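PDB 2ZCA: CRISPR-associated protein Cse2 from Thermus thermophilus, which probably takes part in CRISPR-based adaptive immunity against viruses and plasmids, as a CasB/Cse2 component of a type I-E system. Local coordinates for residues 62-65 with 66-70; 124-128 with 129-133; 99-102 with 103-106. All coordinates share one frame; numbering follows the deposited sequence.

The three contacts follow one another along an all-helical chain and neither nest nor cross; each is a local turn, so none closes a long loop. Interaction 1 lies within helix 56-71, interaction 3 at the C-terminal end of helix 96-104, and interaction 2 where the loop after helix 111-121 enters helix 128-136. Although last in sequence, 124-133 packs directly on 62-70: the Phe128 ring rests against Leu68 and the backbone N of Tyr69, and Leu132 touches His62 and Val65. Helices 56-71 and 128-136 are joined there near the centre of the molecule. Interaction 3 is separate, its centre about 19 Å from that of interaction 1 and about 17 Å from that of interaction 2.

Interaction 1: residues 62-65 with 66-70; sequences HYLV and AALYA
Leu64 and Leu68 meet one turn apart on a buried part of alpha-helix 56-71, and their pairing is the main side-chain contact between 62-65 and 66-70. The two side chains run obliquely past each other, with Leu64 CG 3.9 Å from Leu68 CD1, while the Leu64 CD1 methyl approaches the Leu68 CG branch point at 4.1 Å. Torsions bring them together: CG of Leu68 stands beside its own backbone N (chi1 -63°), which tips the side chain back toward the preceding turn. Leu68 CG thereby comes to 3.3 Å from Leu64 O and screens that carbonyl with hydrocarbon.

The polar part is a run of four i to i+4 backbone hydrogen bonds. Ala66 N donates to His62 O at 3.0 Å, Ala67 N to Tyr63 O, Leu68 N to Leu64 O at 2.9 Å, and Tyr69 N to Val65 O. Every touching residue is buried, so these bonds satisfy peptide groups deep inside the protein.

Other side chains of the two segments face neighbouring parts of the fold. Ala66 packs on Phe7 of helix 3-15 and Phe27 of helix 20-29. Tyr63 turns toward helix 42-49, where its OH is hydrogen-bonded to Glu46 OE2; His62 ND1 bonds to Glu58 O one turn earlier, and its ring meets Trp54 and Phe7 edge-to-face. Tyr69 leads its ring away from 62-65 toward helix 3-15, its CG placed opposite the backbone N (chi1 174°), yet its CB remains 3.2 Å from Val65 O.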
loop_
_atom_site.group_PDB
_atom_site.type_symbol
_atom_site.label_atom_id
_atom_site.label_comp_id
_atom_site.label_asym_id
_atom_site.label_seq_id
_atom_site.Cartn_x
_atom_site.Cartn_y
_atom_site.Cartn_z
ATOM N N HIS A 62 -6.599 3.519 2.493
ATOM C CA HIS A 62 -6.848 3.732 1.071
ATOM C C HIS A 62 -5.950 4.836 0.513
ATOM O O HIS A 62 -5.387 4.701 -0.576
ATOM C CB HIS A 62 -8.314 4.104 0.818
ATOM C CG HIS A 62 -9.268 2.960 0.963
ATOM N ND1 HIS A 62 -9.640 2.447 2.187
ATOM C CD2 HIS A 62 -9.955 2.250 0.035
ATOM C CE1 HIS A 62 -10.518 1.475 2.008
ATOM N NE2 HIS A 62 -10.727 1.336 0.711
ATOM N N TYR A 63 -5.824 5.935 1.252
ATOM C CA TYR A 63 -4.981 7.038 0.796
ATOM C C TYR A 63 -3.526 6.615 0.662
ATOM O O TYR A 63 -2.846 7.008 -0.286
ATOM C CB TYR A 63 -5.078 8.225 1.756
ATOM C CG TYR A 63 -6.289 9.101 1.513
ATOM C CD1 TYR A 63 -6.314 10.009 0.456
ATOM C CD2 TYR A 63 -7.421 8.992 2.317
ATOM C CE1 TYR A 63 -7.439 10.787 0.200
ATOM C CE2 TYR A 63 -8.549 9.762 2.069
ATOM C CZ TYR A 63 -8.551 10.657 1.008
ATOM O OH TYR A 63 -9.673 11.410 0.753
ATOM N N LEU A 64 -3.042 5.817 1.608
ATOM C CA LEU A 64 -1.652 5.385 1.545
ATOM C C LEU A 64 -1.416 4.460 0.354
ATOM O O LEU A 64 -0.406 4.581 -0.340
ATOM C CB LEU A 64 -1.235 4.692 2.854
ATOM C CG LEU A 64 0.202 4.151 2.923
ATOM C CD1 LEU A 64 1.202 5.260 2.632
ATOM C CD2 LEU A 64 0.458 3.564 4.306
ATOM N N VAL A 65 -2.346 3.539 0.108
ATOM C CA VAL A 65 -2.204 2.622 -1.018
ATOM C C VAL A 65 -2.252 3.373 -2.350
ATOM O O VAL A 65 -1.523 3.038 -3.277
ATOM C CB VAL A 65 -3.283 1.518 -0.987
ATOM C CG1 VAL A 65 -3.264 0.720 -2.287
ATOM C CG2 VAL A 65 -3.019 0.586 0.195
ATOM N N ALA A 66 -3.106 4.388 -2.450
ATOM C CA ALA A 66 -3.178 5.170 -3.679
ATOM C C ALA A 66 -1.827 5.855 -3.901
ATOM O O ALA A 66 -1.340 5.935 -5.029
ATOM C CB ALA A 66 -4.288 6.225 -3.580
ATOM N N ALA A 67 -1.231 6.353 -2.820
ATOM C CA ALA A 67 0.058 7.033 -2.908
ATOM C C ALA A 67 1.160 6.072 -3.347
ATOM O O ALA A 67 1.995 6.411 -4.189
ATOM C CB ALA A 67 0.418 7.662 -1.565
ATOM N N LEU A 68 1.163 4.871 -2.779
ATOM C CA LEU A 68 2.180 3.883 -3.129
ATOM C C LEU A 68 1.969 3.362 -4.547
ATOM O O LEU A 68 2.928 3.026 -5.250
ATOM C CB LEU A 68 2.162 2.737 -2.111
ATOM C CG LEU A 68 2.528 3.209 -0.695
ATOM C CD1 LEU A 68 2.297 2.095 0.312
ATOM C CD2 LEU A 68 3.986 3.669 -0.671
ATOM N N TYR A 69 0.711 3.302 -4.964
ATOM C CA TYR A 69 0.363 2.854 -6.309
ATOM C C TYR A 69 0.942 3.859 -7.304
ATOM O O TYR A 69 1.520 3.482 -8.321
ATOM C CB TYR A 69 -1.166 2.765 -6.427
ATOM C CG TYR A 69 -1.718 2.461 -7.804
ATOM C CD1 TYR A 69 -1.972 3.484 -8.723
ATOM C CD2 TYR A 69 -2.048 1.159 -8.166
ATOM C CE1 TYR A 69 -2.554 3.210 -9.966
ATOM C CE2 TYR A 69 -2.626 0.874 -9.401
ATOM C CZ TYR A 69 -2.878 1.902 -10.295
ATOM O OH TYR A 69 -3.468 1.613 -11.508
ATOM N N ALA A 70 0.794 5.145 -6.997
ATOM C CA ALA A 70 1.319 6.195 -7.860
ATOM C C ALA A 70 2.848 6.154 -7.904
ATOM O O ALA A 70 3.450 6.336 -8.967
ATOM C CB ALA A 70 0.835 7.558 -7.370
#

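Interaction 2: residues 124-128 with 129-133; sequences GGIDF and ARLLD
Phe128 lies alongside Leu131, the two side chains pointing the same way, with ring atom CD1 3.9 Å from the Leu131 CD2 methyl, beside the Asp127 N-cap, where loop 124-127 enters helix 128-136. Ile126 joins them. Its CG1 sits 3.6 Å above the plane of the Phe128 ring, toward the rim, and its CD1 reaches Leu131 CD2 at 4.1 Å. The Ile126 first torsion (chi1 60°) sets CG1 between backbone N and carbonyl carbon, which directs the ethyl arm to the ring.

On the polar side Asp127 is the cap. OD1 accepts a nearly straight bond from Arg130 N at 2.9 Å (172° at the hydrogen), the donor standing well above the carboxylate plane, and a weak, bent one from Ala129 N at 3.0 Å. Two first-turn N-H groups are thus gripped by one oxygen, and the helix N terminus probably favours its negative charge. OD2 is held by Gly79 N, and His76 NE2 adds a weak bond to OD1, tying the cap to the loop before helix 82-90. The Arg130 guanidinium leads away, and NE stays 6.0 Å from Asp127 OD2, without a salt bridge. Regular helical bonding begins with Leu131 N to Asp127 O, 3.1 Å, and Leu132 N to Phe128 O, 3.2 Å.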
loop_
_atom_site.group_PDB
_atom_site.type_symbol
_atom_site.label_atom_id
_atom_site.label_comp_id
_atom_site.label_asym_id
_atom_site.label_seq_id
_atom_site.Cartn_x
_atom_site.Cartn_y
_atom_site.Cartn_z
ATOM N N GLY A 124 10.450 -3.261 -9.079
ATOM C CA GLY A 124 9.260 -3.721 -9.770
ATOM C C GLY A 124 7.916 -3.557 -9.087
ATOM O O GLY A 124 7.804 -2.955 -8.018
ATOM N N GLY A 125 6.890 -4.122 -9.719
ATOM C CA GLY A 125 5.538 -4.021 -9.203
ATOM C C GLY A 125 5.160 -5.021 -8.128
ATOM O O GLY A 125 5.810 -6.054 -7.953
ATOM N N ILE A 126 4.093 -4.698 -7.405
ATOM C CA ILE A 126 3.585 -5.545 -6.336
ATOM C C ILE A 126 2.066 -5.612 -6.411
ATOM O O ILE A 126 1.439 -4.880 -7.184
ATOM C CB ILE A 126 3.999 -5.002 -4.949
ATOM C CG1 ILE A 126 3.445 -3.590 -4.752
ATOM C CG2 ILE A 126 5.515 -5.002 -4.828
ATOM C CD1 ILE A 126 3.656 -3.043 -3.345
ATOM N N ASP A 127 1.480 -6.498 -5.610
ATOM C CA ASP A 127 0.033 -6.685 -5.579
ATOM C C ASP A 127 -0.591 -5.633 -4.668
ATOM O O ASP A 127 -0.575 -5.777 -3.446
ATOM C CB ASP A 127 -0.303 -8.089 -5.050
ATOM C CG ASP A 127 -1.765 -8.470 -5.261
ATOM O OD1 ASP A 127 -2.648 -7.604 -5.093
ATOM O OD2 ASP A 127 -2.036 -9.648 -5.579
ATOM N N PHE A 128 -1.148 -4.582 -5.269
ATOM C CA PHE A 128 -1.760 -3.499 -4.507
ATOM C C PHE A 128 -3.130 -3.838 -3.938
ATOM O O PHE A 128 -3.597 -3.191 -3.002
ATOM C CB PHE A 128 -1.827 -2.240 -5.374
ATOM C CG PHE A 128 -0.498 -1.563 -5.537
ATOM C CD1 PHE A 128 0.045 -0.813 -4.497
ATOM C CD2 PHE A 128 0.237 -1.711 -6.708
ATOM C CE1 PHE A 128 1.304 -0.221 -4.620
ATOM C CE2 PHE A 128 1.499 -1.121 -6.840
ATOM C CZ PHE A 128 2.031 -0.378 -5.797
ATOM N N ALA A 129 -3.772 -4.860 -4.493
ATOM C CA ALA A 129 -5.069 -5.286 -3.996
ATOM C C ALA A 129 -4.838 -5.965 -2.647
ATOM O O ALA A 129 -5.501 -5.650 -1.660
ATOM C CB ALA A 129 -5.716 -6.255 -4.979
ATOM N N ARG A 130 -3.886 -6.891 -2.604
ATOM C CA ARG A 130 -3.572 -7.585 -1.357
ATOM C C ARG A 130 -2.961 -6.602 -0.365
ATOM O O ARG A 130 -3.161 -6.718 0.841
ATOM C CB ARG A 130 -2.601 -8.754 -1.607
ATOM C CG ARG A 130 -2.211 -9.533 -0.345
ATOM C CD ARG A 130 -3.430 -9.967 0.486
ATOM N NE ARG A 130 -4.288 -10.937 -0.193
ATOM C CZ ARG A 130 -4.096 -12.255 -0.192
ATOM N NH1 ARG A 130 -3.067 -12.785 0.459
ATOM N NH2 ARG A 130 -4.946 -13.047 -0.833
ATOM N N LEU A 131 -2.218 -5.621 -0.864
ATOM C CA LEU A 131 -1.617 -4.644 0.034
ATOM C C LEU A 131 -2.698 -3.903 0.830
ATOM O O LEU A 131 -2.572 -3.729 2.042
ATOM C CB LEU A 131 -0.760 -3.640 -0.747
ATOM C CG LEU A 131 -0.046 -2.604 0.130
ATOM C CD1 LEU A 131 0.823 -3.319 1.165
ATOM C CD2 LEU A 131 0.808 -1.681 -0.737
ATOM N N LEU A 132 -3.763 -3.470 0.161
ATOM C CA LEU A 132 -4.825 -2.761 0.868
ATOM C C LEU A 132 -5.585 -3.700 1.805
ATOM O O LEU A 132 -5.859 -3.348 2.949
ATOM C CB LEU A 132 -5.809 -2.111 -0.111
ATOM C CG LEU A 132 -7.000 -1.417 0.562
ATOM C CD1 LEU A 132 -6.495 -0.330 1.508
ATOM C CD2 LEU A 132 -7.926 -0.829 -0.492
ATOM N N ASP A 133 -5.932 -4.890 1.327
ATOM C CA ASP A 133 -6.654 -5.827 2.181
ATOM C C ASP A 133 -5.858 -6.105 3.447
ATOM O O ASP A 133 -6.430 -6.249 4.533
ATOM C CB ASP A 133 -6.930 -7.146 1.450
ATOM C CG ASP A 133 -8.005 -7.011 0.390
ATOM O OD1 ASP A 133 -9.000 -6.301 0.640
ATOM O OD2 ASP A 133 -7.865 -7.628 -0.685
#

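Interaction 3: residues 99-102 with 103-106; sequences RFLA and LLEA
Leu104 lies over one face of the Phe100 ring, one turn along at the C-terminal end of alpha-helix 96-104, in a CH-pi contact. Its CG stands 4.2 Å from the ring centroid and only 20° off the normal, displaced toward the rim, where CZ is. The two methyls spread over that side of the ring: CD1 comes to 3.6 Å from Phe100 CZ, and CD2 approaches CE1 and CZ. The long axes of the two side chains cross at a slant. Different first torsions bring the two together, because Phe100 CG is trans to its backbone N (chi1 171°) and swings the ring forward along the helix, whereas Leu104 CG stands beside its N (chi1 -61°) and leans back.

Phe100 stacks on Tyr153 and touches helix 82-90; Leu104, with Leu103, packs on Trp149 of helix 144-155.

Glu105 is oriented quite differently. Exposed and in contact with a crystal neighbour, it folds back over the preceding turn, bringing CD to 3.1 Å from Leu101 O; OE1 and OE2 lie near Leu101 O, but all three are acceptors, so no hydrogen bond joins them.

Backbone bonding changes as the helix runs out. Leu103 N is shared between Arg99 O at 2.9 Å and, weakly, Phe100 O, and Leu104 N binds Phe100 O in the i+4 pattern. Glu105 N then binds Leu101 O at 3.0 Å and Ala102 O weakly. Ala106, whose backbone leaves the helix, takes the shorter turn: its N donates to Leu103 O at 3.1 Å.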
loop_
_atom_site.group_PDB
_atom_site.type_symbol
_atom_site.label_atom_id
_atom_site.label_comp_id
_atom_site.label_asym_id
_atom_site.label_seq_id
_atom_site.Cartn_x
_atom_site.Cartn_y
_atom_site.Cartn_z
ATOM N N ARG A 99 14.790 -4.632 7.785
ATOM C CA ARG A 99 13.761 -3.646 7.477
ATOM C C ARG A 99 12.419 -4.360 7.409
ATOM O O ARG A 99 11.400 -3.838 7.856
ATOM C CB ARG A 99 14.041 -2.951 6.142
ATOM C CG ARG A 99 15.173 -1.945 6.189
ATOM C CD ARG A 99 15.087 -0.979 5.014
ATOM N NE ARG A 99 16.123 0.048 5.065
ATOM C CZ ARG A 99 17.413 -0.178 4.836
ATOM N NH1 ARG A 99 17.832 -1.401 4.534
ATOM N NH2 ARG A 99 18.285 0.819 4.914
ATOM N N PHE A 100 12.428 -5.562 6.841
ATOM C CA PHE A 100 11.210 -6.351 6.730
ATOM C C PHE A 100 10.668 -6.667 8.124
ATOM O O PHE A 100 9.484 -6.486 8.392
ATOM C CB PHE A 100 11.487 -7.655 5.969
ATOM C CG PHE A 100 10.342 -8.630 6.000
ATOM C CD1 PHE A 100 9.122 -8.314 5.406
ATOM C CD2 PHE A 100 10.475 -9.858 6.646
ATOM C CE1 PHE A 100 8.052 -9.203 5.454
ATOM C CE2 PHE A 100 9.406 -10.758 6.701
ATOM C CZ PHE A 100 8.192 -10.428 6.103
ATOM N N LEU A 101 11.529 -7.135 9.019
ATOM C CA LEU A 101 11.066 -7.450 10.370
ATOM C C LEU A 101 10.530 -6.220 11.098
ATOM O O LEU A 101 9.539 -6.307 11.823
ATOM C CB LEU A 101 12.184 -8.105 11.181
ATOM C CG LEU A 101 12.566 -9.494 10.653
ATOM C CD1 LEU A 101 13.717 -10.059 11.471
ATOM C CD2 LEU A 101 11.361 -10.422 10.712
ATOM N N ALA A 102 11.178 -5.074 10.901
ATOM C CA ALA A 102 10.738 -3.836 11.540
ATOM C C ALA A 102 9.379 -3.422 10.987
ATOM O O ALA A 102 8.573 -2.794 11.678
ATOM C CB ALA A 102 11.760 -2.727 11.309
ATOM N N LEU A 103 9.134 -3.768 9.729
ATOM C CA LEU A 103 7.862 -3.457 9.093
ATOM C C LEU A 103 6.771 -4.282 9.775
ATOM O O LEU A 103 5.718 -3.761 10.148
ATOM C CB LEU A 103 7.929 -3.785 7.599
ATOM C CG LEU A 103 6.651 -3.562 6.792
ATOM C CD1 LEU A 103 6.164 -2.138 6.984
ATOM C CD2 LEU A 103 6.924 -3.856 5.323
ATOM N N LEU A 104 7.031 -5.572 9.956
ATOM C CA LEU A 104 6.057 -6.435 10.615
ATOM C C LEU A 104 5.792 -5.967 12.049
ATOM O O LEU A 104 4.702 -6.163 12.583
ATOM C CB LEU A 104 6.557 -7.882 10.649
ATOM C CG LEU A 104 6.827 -8.579 9.316
ATOM C CD1 LEU A 104 7.279 -10.013 9.588
ATOM C CD2 LEU A 104 5.563 -8.575 8.462
ATOM N N GLU A 105 6.790 -5.342 12.665
ATOM C CA GLU A 105 6.674 -4.874 14.048
ATOM C C GLU A 105 6.136 -3.452 14.197
ATOM O O GLU A 105 5.924 -2.985 15.312
ATOM C CB GLU A 105 8.047 -4.962 14.731
ATOM C CG GLU A 105 8.627 -6.370 14.762
ATOM C CD GLU A 105 10.148 -6.393 14.826
ATOM O OE1 GLU A 105 10.776 -5.309 14.856
ATOM O OE2 GLU A 105 10.716 -7.507 14.837
ATOM N N ALA A 106 5.900 -2.772 13.081
ATOM C CA ALA A 106 5.418 -1.392 13.115
ATOM C C ALA A 106 4.029 -1.208 13.714
ATOM O O ALA A 106 3.104 -1.968 13.412
ATOM C CB ALA A 106 5.444 -0.801 11.702
#